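Local structure of inositol monophosphatase family protein (4I3Y) at residues 22-27 with 125-130; 131-136 with 144-149; 161-166 with 180-185; 225-230 with 249-254. The protein probably hydrolyses inositol monophosphates to inositol and phosphate with the help of magnesium ions, a reaction that lithium inhibits in this enzyme family. All blocks are in the same frame, centred on the assembly; numbering follows the deposited sequence.

Interaction 1: residues 22-27 with 125-130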
# COMPACT_ATOMS: atom_id res chain seq x y z
N TRP A 22 -1.60 -26.13 5.50
CA TRP A 22 -0.39 -25.74 6.23
C TRP A 22 -0.30 -24.19 6.31
O TRP A 22 0.02 -23.67 7.34
CB TRP A 22 0.88 -26.32 5.59
CG TRP A 22 2.15 -25.90 6.30
CD1 TRP A 22 2.73 -26.51 7.37
CD2 TRP A 22 3.00 -24.77 5.97
NE1 TRP A 22 3.89 -25.87 7.71
CE2 TRP A 22 4.08 -24.79 6.90
CE3 TRP A 22 2.95 -23.75 5.00
CZ2 TRP A 22 5.09 -23.84 6.90
CZ3 TRP A 22 3.96 -22.78 5.01
CH2 TRP A 22 5.04 -22.85 5.96
N LEU A 23 -0.62 -23.50 5.21
CA LEU A 23 -0.62 -22.04 5.16
C LEU A 23 -1.61 -21.43 6.12
O LEU A 23 -1.24 -20.60 6.96
CB LEU A 23 -0.92 -21.57 3.76
CG LEU A 23 0.06 -20.89 2.82
CD1 LEU A 23 1.55 -20.93 3.18
CD2 LEU A 23 -0.20 -21.26 1.38
N LYS A 24 -2.87 -21.87 6.03
CA LYS A 24 -3.88 -21.38 6.95
C LYS A 24 -3.57 -21.69 8.42
O LYS A 24 -3.91 -20.91 9.30
CB LYS A 24 -5.30 -21.82 6.55
CG LYS A 24 -5.79 -21.22 5.22
CD LYS A 24 -5.87 -19.68 5.20
CE LYS A 24 -6.68 -18.98 6.32
NZ LYS A 24 -6.44 -17.47 6.25
N GLN A 25 -2.89 -22.78 8.71
CA GLN A 25 -2.54 -23.02 10.13
C GLN A 25 -1.26 -22.29 10.62
O GLN A 25 -0.90 -22.32 11.80
CB GLN A 25 -2.45 -24.51 10.37
CG GLN A 25 -1.28 -25.17 9.69
CD GLN A 25 -0.02 -25.06 10.54
OE1 GLN A 25 -0.10 -25.16 11.78
NE2 GLN A 25 1.16 -24.83 9.88
N ILE A 26 -0.56 -21.62 9.71
CA ILE A 26 0.49 -20.69 10.10
C ILE A 26 -0.14 -19.38 10.77
O ILE A 26 0.54 -18.70 11.49
CB ILE A 26 1.44 -20.41 8.89
CG1 ILE A 26 2.91 -20.41 9.30
CG2 ILE A 26 1.06 -19.12 8.19
CD1 ILE A 26 3.51 -21.79 9.44
N ASP A 27 -1.42 -19.06 10.54
CA ASP A 27 -2.14 -18.06 11.33
C ASP A 27 -2.02 -18.24 12.86
O ASP A 27 -2.04 -17.28 13.60
CB ASP A 27 -3.62 -18.18 11.02
CG ASP A 27 -3.96 -17.71 9.61
OD1 ASP A 27 -3.04 -17.38 8.83
OD2 ASP A 27 -5.15 -17.67 9.28
N TYR A 125 1.45 -19.91 -4.68
CA TYR A 125 0.80 -19.36 -3.53
C TYR A 125 1.45 -18.05 -3.14
O TYR A 125 2.69 -18.00 -3.03
CB TYR A 125 0.94 -20.32 -2.30
CG TYR A 125 0.32 -21.67 -2.57
CD1 TYR A 125 -1.06 -21.87 -2.43
CD2 TYR A 125 1.10 -22.71 -3.07
CE1 TYR A 125 -1.64 -23.10 -2.75
CE2 TYR A 125 0.55 -23.91 -3.45
CZ TYR A 125 -0.81 -24.11 -3.25
OH TYR A 125 -1.31 -25.31 -3.55
N VAL A 126 0.59 -17.03 -2.89
CA VAL A 126 0.98 -15.76 -2.28
C VAL A 126 0.03 -15.48 -1.12
O VAL A 126 -1.16 -15.15 -1.32
CB VAL A 126 1.01 -14.56 -3.24
CG1 VAL A 126 1.48 -13.31 -2.47
CG2 VAL A 126 1.95 -14.83 -4.43
N TYR A 127 0.55 -15.63 0.09
CA TYR A 127 -0.32 -15.47 1.26
C TYR A 127 -0.11 -14.13 1.86
O TYR A 127 0.90 -13.92 2.59
CB TYR A 127 -0.08 -16.57 2.35
CG TYR A 127 -1.11 -16.57 3.48
CD1 TYR A 127 -2.39 -16.00 3.31
CD2 TYR A 127 -0.81 -17.18 4.73
CE1 TYR A 127 -3.31 -15.99 4.34
CE2 TYR A 127 -1.72 -17.16 5.79
CZ TYR A 127 -2.95 -16.58 5.58
OH TYR A 127 -3.84 -16.59 6.59
N ASP A 128 -1.08 -13.24 1.62
CA ASP A 128 -1.09 -11.92 2.26
C ASP A 128 -1.61 -12.12 3.67
O ASP A 128 -2.83 -12.08 3.91
CB ASP A 128 -1.99 -11.02 1.45
CG ASP A 128 -2.13 -9.62 2.03
OD1 ASP A 128 -1.75 -9.35 3.14
OD2 ASP A 128 -2.68 -8.79 1.33
N TYR A 129 -0.70 -12.40 4.60
CA TYR A 129 -1.11 -12.84 5.92
C TYR A 129 -1.76 -11.68 6.71
O TYR A 129 -2.79 -11.89 7.36
CB TYR A 129 0.02 -13.50 6.71
CG TYR A 129 -0.28 -13.53 8.19
CD1 TYR A 129 -1.14 -14.49 8.72
CD2 TYR A 129 0.21 -12.56 9.03
CE1 TYR A 129 -1.47 -14.50 10.05
CE2 TYR A 129 -0.11 -12.55 10.37
CZ TYR A 129 -0.96 -13.55 10.85
OH TYR A 129 -1.34 -13.55 12.13
N PRO A 130 -1.20 -10.45 6.64
CA PRO A 130 -1.82 -9.36 7.44
C PRO A 130 -3.30 -9.17 7.10
O PRO A 130 -4.11 -8.76 7.97
CB PRO A 130 -1.00 -8.11 7.07
CG PRO A 130 0.35 -8.71 6.69
CD PRO A 130 0.01 -9.96 5.92
O HOH W 1 -3.31 -14.78 13.08
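L23 of the helix drops its CD2 methyl against Y125, 4.0 Å from ring carbon CD1, and its CG faces the CD2 side of the Y127 ring. I26 adds its CG2 branch at the edge of the same ring, 4.2 Å from CE2, the two side chains sliding past each other in opposite directions. L113 and I111 of strand 110-117, with L134 of strand 133-138, close this apolar layer. Here helix 12-35 lies on the large mixed sheet of the inositol monophosphatase fold, its segment running nearly parallel to strand 120-128 at 16° with the axes 10.4 Å apart. Y125 and Y127, alternate residues of the strand, both turn to the helix; the hydroxyl of Y125 bonds to D16, further back along it. Y127, its ring swung away from the backbone N (chi1 -171°), carries its hydroxyl to the side chains of K24 and D27. Y127 OH donates to D27 OD1 over 2.5 Å, a short bond made on the syn lone pair with carboxylate and ring nearly coplanar. Y127 OH also accepts from K24 NZ at 2.8 Å. The lysine reaches it through bends at chi2 and chi3, and NZ forms a salt bridge with D27 OD2, its hydrogen bond there weak. D27 OD1 further meets the edge of Y129, 3.5 Å from CD1, while a water links Y129 OH to the backbone O of D27.

Interaction 2: residues 131-136 with 144-149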
# COMPACT_ATOMS: atom_id res chain seq x y z
N HIS A 131 -3.69 -9.50 5.87
CA HIS A 131 -5.08 -9.28 5.49
C HIS A 131 -5.81 -10.59 5.29
O HIS A 131 -6.92 -10.57 4.83
CB HIS A 131 -5.23 -8.29 4.32
CG HIS A 131 -4.94 -6.88 4.73
ND1 HIS A 131 -3.80 -6.21 4.34
CD2 HIS A 131 -5.56 -6.08 5.63
CE1 HIS A 131 -3.77 -5.02 4.92
NE2 HIS A 131 -4.82 -4.92 5.72
N LYS A 132 -5.20 -11.70 5.73
CA LYS A 132 -5.75 -13.08 5.56
C LYS A 132 -6.33 -13.32 4.15
O LYS A 132 -7.45 -13.74 3.99
CB LYS A 132 -6.78 -13.41 6.70
CG LYS A 132 -6.33 -12.94 8.09
CD LYS A 132 -5.37 -13.91 8.75
CE LYS A 132 -4.82 -13.32 10.05
NZ LYS A 132 -4.30 -11.91 9.89
N LYS A 133 -5.54 -13.04 3.12
CA LYS A 133 -5.93 -13.26 1.73
C LYS A 133 -4.92 -14.22 1.12
O LYS A 133 -3.77 -13.84 0.90
CB LYS A 133 -6.01 -11.92 0.93
CG LYS A 133 -7.25 -11.05 1.29
CD LYS A 133 -7.46 -9.77 0.45
CE LYS A 133 -6.63 -8.60 0.95
NZ LYS A 133 -6.61 -7.27 0.21
N LEU A 134 -5.37 -15.45 0.86
CA LEU A 134 -4.58 -16.51 0.24
C LEU A 134 -4.80 -16.47 -1.26
O LEU A 134 -5.87 -16.83 -1.78
CB LEU A 134 -4.91 -17.90 0.82
CG LEU A 134 -4.11 -19.07 0.19
CD1 LEU A 134 -2.61 -18.84 0.31
CD2 LEU A 134 -4.41 -20.38 0.92
N TYR A 135 -3.81 -15.93 -1.99
CA TYR A 135 -3.84 -16.02 -3.44
C TYR A 135 -3.28 -17.40 -3.82
O TYR A 135 -2.19 -17.79 -3.37
CB TYR A 135 -3.05 -14.90 -4.14
CG TYR A 135 -3.56 -13.51 -3.77
CD1 TYR A 135 -4.55 -12.91 -4.55
CD2 TYR A 135 -3.07 -12.81 -2.65
CE1 TYR A 135 -5.05 -11.64 -4.23
CE2 TYR A 135 -3.59 -11.52 -2.32
CZ TYR A 135 -4.57 -10.95 -3.15
OH TYR A 135 -5.14 -9.73 -2.91
N LYS A 136 -3.99 -18.13 -4.68
CA LYS A 136 -3.41 -19.39 -5.17
C LYS A 136 -3.71 -19.58 -6.64
O LYS A 136 -4.72 -19.07 -7.14
CB LYS A 136 -3.92 -20.59 -4.35
CG LYS A 136 -5.41 -20.88 -4.54
CD LYS A 136 -5.80 -22.13 -3.74
CE LYS A 136 -7.24 -22.58 -4.08
NZ LYS A 136 -7.52 -23.80 -3.26
N PHE A 144 -7.17 -18.10 -7.60
CA PHE A 144 -8.18 -17.78 -6.57
C PHE A 144 -7.62 -16.83 -5.51
O PHE A 144 -6.43 -16.85 -5.20
CB PHE A 144 -8.68 -19.09 -5.88
CG PHE A 144 -9.28 -20.06 -6.83
CD1 PHE A 144 -10.66 -20.08 -7.06
CD2 PHE A 144 -8.45 -20.95 -7.55
CE1 PHE A 144 -11.22 -20.99 -7.98
CE2 PHE A 144 -9.00 -21.86 -8.44
CZ PHE A 144 -10.39 -21.86 -8.67
N CYS A 145 -8.48 -16.00 -4.94
CA CYS A 145 -8.13 -15.26 -3.71
C CYS A 145 -9.14 -15.72 -2.68
O CYS A 145 -10.35 -15.49 -2.85
CB CYS A 145 -8.19 -13.76 -3.91
SG CYS A 145 -7.81 -12.84 -2.38
N ASN A 146 -8.66 -16.40 -1.64
CA ASN A 146 -9.59 -17.05 -0.67
C ASN A 146 -10.66 -17.82 -1.37
O ASN A 146 -11.84 -17.71 -1.03
CB ASN A 146 -10.24 -16.04 0.28
CG ASN A 146 -9.22 -15.46 1.25
OD1 ASN A 146 -8.19 -16.10 1.48
ND2 ASN A 146 -9.50 -14.27 1.83
N GLY A 147 -10.27 -18.58 -2.37
CA GLY A 147 -11.35 -19.29 -3.09
C GLY A 147 -12.36 -18.49 -3.90
O GLY A 147 -13.23 -19.07 -4.52
N ILE A 148 -12.26 -17.16 -3.96
CA ILE A 148 -12.99 -16.45 -5.01
C ILE A 148 -12.11 -16.51 -6.28
O ILE A 148 -10.97 -16.16 -6.20
CB ILE A 148 -13.33 -15.04 -4.55
CG1 ILE A 148 -14.48 -15.09 -3.48
CG2 ILE A 148 -13.68 -14.16 -5.74
CD1 ILE A 148 -14.40 -14.11 -2.31
N LYS A 149 -12.63 -16.94 -7.44
CA LYS A 149 -11.82 -17.18 -8.64
C LYS A 149 -11.47 -15.85 -9.32
O LYS A 149 -12.35 -15.03 -9.53
CB LYS A 149 -12.50 -18.16 -9.64
CG LYS A 149 -11.62 -18.70 -10.79
CD LYS A 149 -12.41 -19.76 -11.64
CE LYS A 149 -11.58 -20.36 -12.78
NZ LYS A 149 -10.95 -19.26 -13.58
O HOH W 2 -7.43 -19.12 -2.42
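C145 lays its sulfur over one face of the Y135 ring, SG 3.9 Å from the ring centroid and displaced toward the rim, closest to CE1. The sulfur stands anti to the backbone N (chi1 178°), and CB of K133 packs on C145 SG at 3.9 Å. Y135 and C145 form the antiparallel non-hydrogen-bonded pair of a beta hairpin, strands 133-138 and 142-145 of the large mixed sheet. On the opposite sheet face K136 runs its extended chain obliquely across F144, CE 4.0 Å from ring carbon CD2, before NZ continues to a salt bridge with D16 on helix 12-35. K136 and F144 are the hydrogen-bonded pair: K136 N donates to F144 O, and F144 N returns a bond to K136 O at 2.7 Å.

Beyond this pair the segment 144-149 leaves in a type I' turn from C145 to I148, and N146, with positive phi, takes over the pairing with both backbone and side chain. Its N donates to L134 O. Its amide then lies across the start of strand 133-138, where K132 and K133 form a G1 beta bulge opposite D128: OD1 accepts from L134 N in an almost straight bond (176°) that comes in from above the carbonyl plane, whereas K132 O lies close to the amide plane of N146, and ND2 reaches a lone pair of it at 3.0 Å. L134 O has a second donor, a water at 2.8 Å that in turn accepts from G147 N.

Interaction 3: residues 161-166 with 180-185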
# COMPACT_ATOMS: atom_id res chain seq x y z
N ALA A 161 -2.98 3.67 -16.19
CA ALA A 161 -2.71 2.61 -15.19
C ALA A 161 -1.72 3.06 -14.15
O ALA A 161 -0.85 3.88 -14.44
CB ALA A 161 -2.20 1.35 -15.89
N ILE A 162 -1.85 2.50 -12.93
CA ILE A 162 -0.90 2.80 -11.87
C ILE A 162 0.30 1.89 -12.03
O ILE A 162 0.13 0.73 -12.31
CB ILE A 162 -1.54 2.62 -10.45
CG1 ILE A 162 -2.63 3.68 -10.25
CG2 ILE A 162 -0.48 2.64 -9.35
CD1 ILE A 162 -3.50 3.43 -9.02
N ILE A 163 1.51 2.41 -11.90
CA ILE A 163 2.63 1.45 -11.90
C ILE A 163 3.40 1.47 -10.64
O ILE A 163 3.33 2.44 -9.87
CB ILE A 163 3.62 1.62 -13.05
CG1 ILE A 163 4.21 3.02 -13.12
CG2 ILE A 163 2.98 1.21 -14.36
CD1 ILE A 163 5.30 2.95 -14.19
N SER A 164 4.17 0.41 -10.44
CA SER A 164 4.86 0.18 -9.20
C SER A 164 6.27 -0.34 -9.47
O SER A 164 6.49 -1.23 -10.34
CB SER A 164 4.03 -0.85 -8.42
OG SER A 164 4.78 -1.64 -7.54
N PHE A 165 7.24 0.21 -8.74
CA PHE A 165 8.63 -0.19 -8.91
C PHE A 165 9.41 0.52 -7.83
O PHE A 165 8.87 1.46 -7.18
CB PHE A 165 9.18 0.18 -10.32
CG PHE A 165 9.10 1.67 -10.64
CD1 PHE A 165 10.15 2.53 -10.31
CD2 PHE A 165 8.00 2.19 -11.31
CE1 PHE A 165 10.08 3.90 -10.60
CE2 PHE A 165 7.92 3.56 -11.61
CZ PHE A 165 8.95 4.41 -11.22
N ASN A 166 10.64 0.04 -7.60
CA ASN A 166 11.55 0.64 -6.61
C ASN A 166 12.28 1.78 -7.32
O ASN A 166 13.16 1.56 -8.17
CB ASN A 166 12.51 -0.41 -6.03
CG ASN A 166 13.50 0.17 -5.02
OD1 ASN A 166 13.53 1.37 -4.75
ND2 ASN A 166 14.31 -0.70 -4.44
N ASP A 180 5.83 10.08 -15.98
CA ASP A 180 5.09 10.80 -17.04
C ASP A 180 4.16 9.92 -17.89
O ASP A 180 3.10 10.37 -18.28
CB ASP A 180 6.04 11.54 -18.00
CG ASP A 180 6.94 12.55 -17.30
OD1 ASP A 180 6.59 12.99 -16.18
OD2 ASP A 180 8.02 12.88 -17.86
N ALA A 181 4.57 8.70 -18.21
CA ALA A 181 3.80 7.86 -19.11
C ALA A 181 2.68 7.05 -18.44
O ALA A 181 1.86 6.49 -19.13
CB ALA A 181 4.70 6.91 -19.85
N SER A 182 2.64 7.00 -17.10
CA SER A 182 1.59 6.20 -16.39
C SER A 182 0.54 7.13 -15.79
O SER A 182 0.71 8.36 -15.80
CB SER A 182 2.21 5.34 -15.31
OG SER A 182 3.10 6.14 -14.60
N PHE A 183 -0.53 6.55 -15.27
CA PHE A 183 -1.60 7.39 -14.72
C PHE A 183 -1.12 7.93 -13.36
O PHE A 183 -1.26 9.14 -13.08
CB PHE A 183 -2.93 6.60 -14.59
CG PHE A 183 -4.04 7.39 -14.00
CD1 PHE A 183 -4.93 8.08 -14.84
CD2 PHE A 183 -4.18 7.46 -12.61
CE1 PHE A 183 -5.95 8.87 -14.31
CE2 PHE A 183 -5.19 8.25 -12.06
CZ PHE A 183 -6.07 8.94 -12.91
N SER A 184 -0.55 7.03 -12.56
CA SER A 184 0.12 7.41 -11.26
C SER A 184 1.10 6.31 -10.80
O SER A 184 1.26 5.27 -11.46
CB SER A 184 -0.91 7.73 -10.17
OG SER A 184 -0.41 8.51 -9.08
N TYR A 185 1.75 6.55 -9.68
CA TYR A 185 2.73 5.62 -9.11
C TYR A 185 2.32 5.26 -7.68
O TYR A 185 1.92 6.14 -6.91
CB TYR A 185 4.11 6.30 -9.04
CG TYR A 185 5.15 5.62 -8.20
CD1 TYR A 185 5.93 4.61 -8.74
CD2 TYR A 185 5.38 5.99 -6.87
CE1 TYR A 185 6.90 3.97 -7.99
CE2 TYR A 185 6.33 5.31 -6.08
CZ TYR A 185 7.11 4.31 -6.65
OH TYR A 185 8.15 3.64 -5.93
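F165 and Y185 meet edge to face where two short, weakly bonded parallel strands, 162-164 and 184-185, are joined through helix 172-181 as a beta-alpha-beta unit. Y185 OH donates to the backbone O of F165 at 2.6 Å, nearly in line with the carbonyl bond and at the edge of the tyrosine ring. The same ring sets CE1 over the centre of the F165 face, the planes 64° apart, so one residue holds Y185 by both its carbonyl and its ring. F165 presents its face to CE1 because CG lies between the backbone N and the carbonyl carbon (chi1 58°).

Two backbone bonds join the segments: F183 N to A161 O at 2.8 Å, ahead of the strands, and I163 N to S184 O at 2.9 Å between them. Each strand also offers a CA-H to a facing carbonyl, I162 CA to S184 O and Y185 CA to I163 O. The serine hydroxyls bond outside the two segments: S164 OG to D194 and H206, S182 OG to L178 O, and S184 OG, weakly, to Q168 of the second subunit. K104 of the second subunit makes a cation-pi contact with F183, and Y185 packs on Y185 of that subunit. Just past the end of helix 172-181, I163 CG1 lies 3.6 Å from S182 OG.

Interaction 4: residues 225-230 with 249-254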
# COMPACT_ATOMS: atom_id res chain seq x y z
N LEU A 225 -2.04 -18.12 -16.11
CA LEU A 225 -3.47 -18.44 -16.02
C LEU A 225 -4.34 -17.19 -16.21
O LEU A 225 -5.49 -17.29 -16.62
CB LEU A 225 -3.79 -19.14 -14.70
CG LEU A 225 -3.10 -20.50 -14.45
CD1 LEU A 225 -3.77 -21.17 -13.28
CD2 LEU A 225 -3.10 -21.41 -15.72
N LEU A 226 -3.79 -16.02 -15.89
CA LEU A 226 -4.55 -14.78 -16.00
C LEU A 226 -4.11 -13.91 -17.21
O LEU A 226 -4.46 -12.74 -17.28
CB LEU A 226 -4.40 -13.96 -14.68
CG LEU A 226 -4.98 -14.68 -13.44
CD1 LEU A 226 -4.43 -14.11 -12.13
CD2 LEU A 226 -6.51 -14.70 -13.48
N ASN A 227 -3.31 -14.48 -18.14
CA ASN A 227 -2.95 -13.77 -19.37
C ASN A 227 -2.15 -12.47 -19.12
O ASN A 227 -2.40 -11.42 -19.78
CB ASN A 227 -4.18 -13.51 -20.26
CG ASN A 227 -3.80 -13.28 -21.72
OD1 ASN A 227 -2.69 -13.66 -22.12
ND2 ASN A 227 -4.66 -12.60 -22.52
N LEU A 228 -1.22 -12.53 -18.17
CA LEU A 228 -0.33 -11.38 -17.88
C LEU A 228 0.96 -11.60 -18.59
O LEU A 228 1.28 -12.75 -18.84
CB LEU A 228 -0.01 -11.31 -16.37
CG LEU A 228 -1.22 -11.34 -15.40
CD1 LEU A 228 -0.76 -11.31 -13.95
CD2 LEU A 228 -2.22 -10.21 -15.68
N LYS A 229 1.72 -10.54 -18.89
CA LYS A 229 3.08 -10.68 -19.39
C LYS A 229 4.03 -10.69 -18.22
O LYS A 229 3.97 -9.77 -17.37
CB LYS A 229 3.47 -9.52 -20.33
CG LYS A 229 2.56 -9.38 -21.52
CD LYS A 229 2.66 -10.58 -22.44
CE LYS A 229 1.87 -10.38 -23.73
NZ LYS A 229 1.78 -11.66 -24.49
N MET A 230 4.87 -11.72 -18.13
CA MET A 230 5.92 -11.74 -17.13
C MET A 230 7.19 -12.14 -17.83
O MET A 230 7.28 -13.25 -18.37
CB MET A 230 5.60 -12.71 -16.01
CG MET A 230 6.72 -12.90 -14.99
SD MET A 230 6.16 -13.97 -13.61
CE MET A 230 7.72 -14.24 -12.82
N SER A 249 3.19 -7.61 -15.97
CA SER A 249 2.41 -6.52 -16.55
C SER A 249 1.14 -6.96 -17.18
O SER A 249 1.01 -8.07 -17.72
CB SER A 249 3.26 -5.79 -17.63
OG SER A 249 2.47 -4.96 -18.46
N ASN A 250 0.14 -6.10 -17.09
CA ASN A 250 -1.01 -6.19 -17.98
C ASN A 250 -0.54 -6.32 -19.47
O ASN A 250 0.45 -5.68 -19.84
CB ASN A 250 -1.84 -4.92 -17.80
CG ASN A 250 -3.23 -5.03 -18.43
OD1 ASN A 250 -3.38 -4.94 -19.65
ND2 ASN A 250 -4.26 -5.18 -17.57
N LYS A 251 -1.29 -7.05 -20.34
CA LYS A 251 -0.87 -7.23 -21.74
C LYS A 251 -0.81 -5.86 -22.48
O LYS A 251 0.04 -5.65 -23.30
CB LYS A 251 -1.81 -8.15 -22.48
CG LYS A 251 -3.23 -7.60 -22.63
CD LYS A 251 -4.19 -8.75 -23.00
CE LYS A 251 -5.56 -8.19 -23.32
NZ LYS A 251 -6.55 -9.29 -23.54
N ALA A 252 -1.69 -4.90 -22.14
CA ALA A 252 -1.78 -3.70 -22.94
C ALA A 252 -0.72 -2.63 -22.64
O ALA A 252 -0.63 -1.62 -23.35
CB ALA A 252 -3.20 -3.13 -22.88
N CYS A 253 0.10 -2.81 -21.61
CA CYS A 253 1.13 -1.78 -21.29
C CYS A 253 2.55 -2.36 -21.16
O CYS A 253 3.55 -1.64 -20.95
CB CYS A 253 0.74 -0.99 -20.02
SG CYS A 253 0.53 -2.00 -18.52
N HIS A 254 2.66 -3.66 -21.37
CA HIS A 254 3.96 -4.35 -21.23
C HIS A 254 5.04 -3.74 -22.15
O HIS A 254 6.14 -3.32 -21.71
CB HIS A 254 3.73 -5.83 -21.52
CG HIS A 254 4.98 -6.66 -21.64
ND1 HIS A 254 5.80 -6.94 -20.58
CD2 HIS A 254 5.49 -7.32 -22.70
CE1 HIS A 254 6.77 -7.74 -20.97
NE2 HIS A 254 6.61 -7.98 -22.26
O HOH W 3 -2.97 -8.78 -19.06
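K229, with the most surface covered here, lays the base of its side chain over the imidazole of H254. CB sits above one ring face in a CH-pi contact, 3.5 Å from the ring centroid and 15° off the normal, and CG leans on H254 CG. The chain then bends at chi2 (-65°), which carries it past CB of K251. H254 ND1 is buried here without a polar partner in the model. The backbone of K229 pairs with S249 as an antiparallel hydrogen-bonded pair, K229 N to S249 O at 2.8 Å and S249 N to K229 O at 2.7 Å.

K251, which buries the most surface of 249-254, sends an extended chain past N227, CD 3.9 Å from ND2, and ends in a salt bridge with E152. A water joins the two backbones, donating to N227 O and accepting from K251 N. S249 OG turns back to N250 O, and N250 OD1 accepts from A252 N as an Asx turn just ahead of helix 254-262.

The pairing lies at the edge of the five-stranded sheet, where strand 229-232 borders strand 246-249; L228 packs on A199 of helix 191-200 and A223 of helix 219-225.

The four contacts follow one another along the chain and divide between the two sheet layers of the alpha/beta fold. Interactions 1 and 2, with centres 10 Å apart, share the seven-stranded sheet: strands 120-128 and 133-138 are neighbours, joined by a probable hydrogen bond from Y135 N to V126 O, and L23 touches L134, so helix 12-35 covers both. Interactions 3 and 4, centres 15 Å apart, occupy the opposite edge strands, 184-185 and 229-232, of the five-stranded sheet. Centres of contacts in different sheets are 20 to 29 Å apart, and only interactions 1 and 2 touch. Interactions 2 and 3 reach the second subunit, and the Y127 side chain stands about 12 Å from a bound magnesium ion.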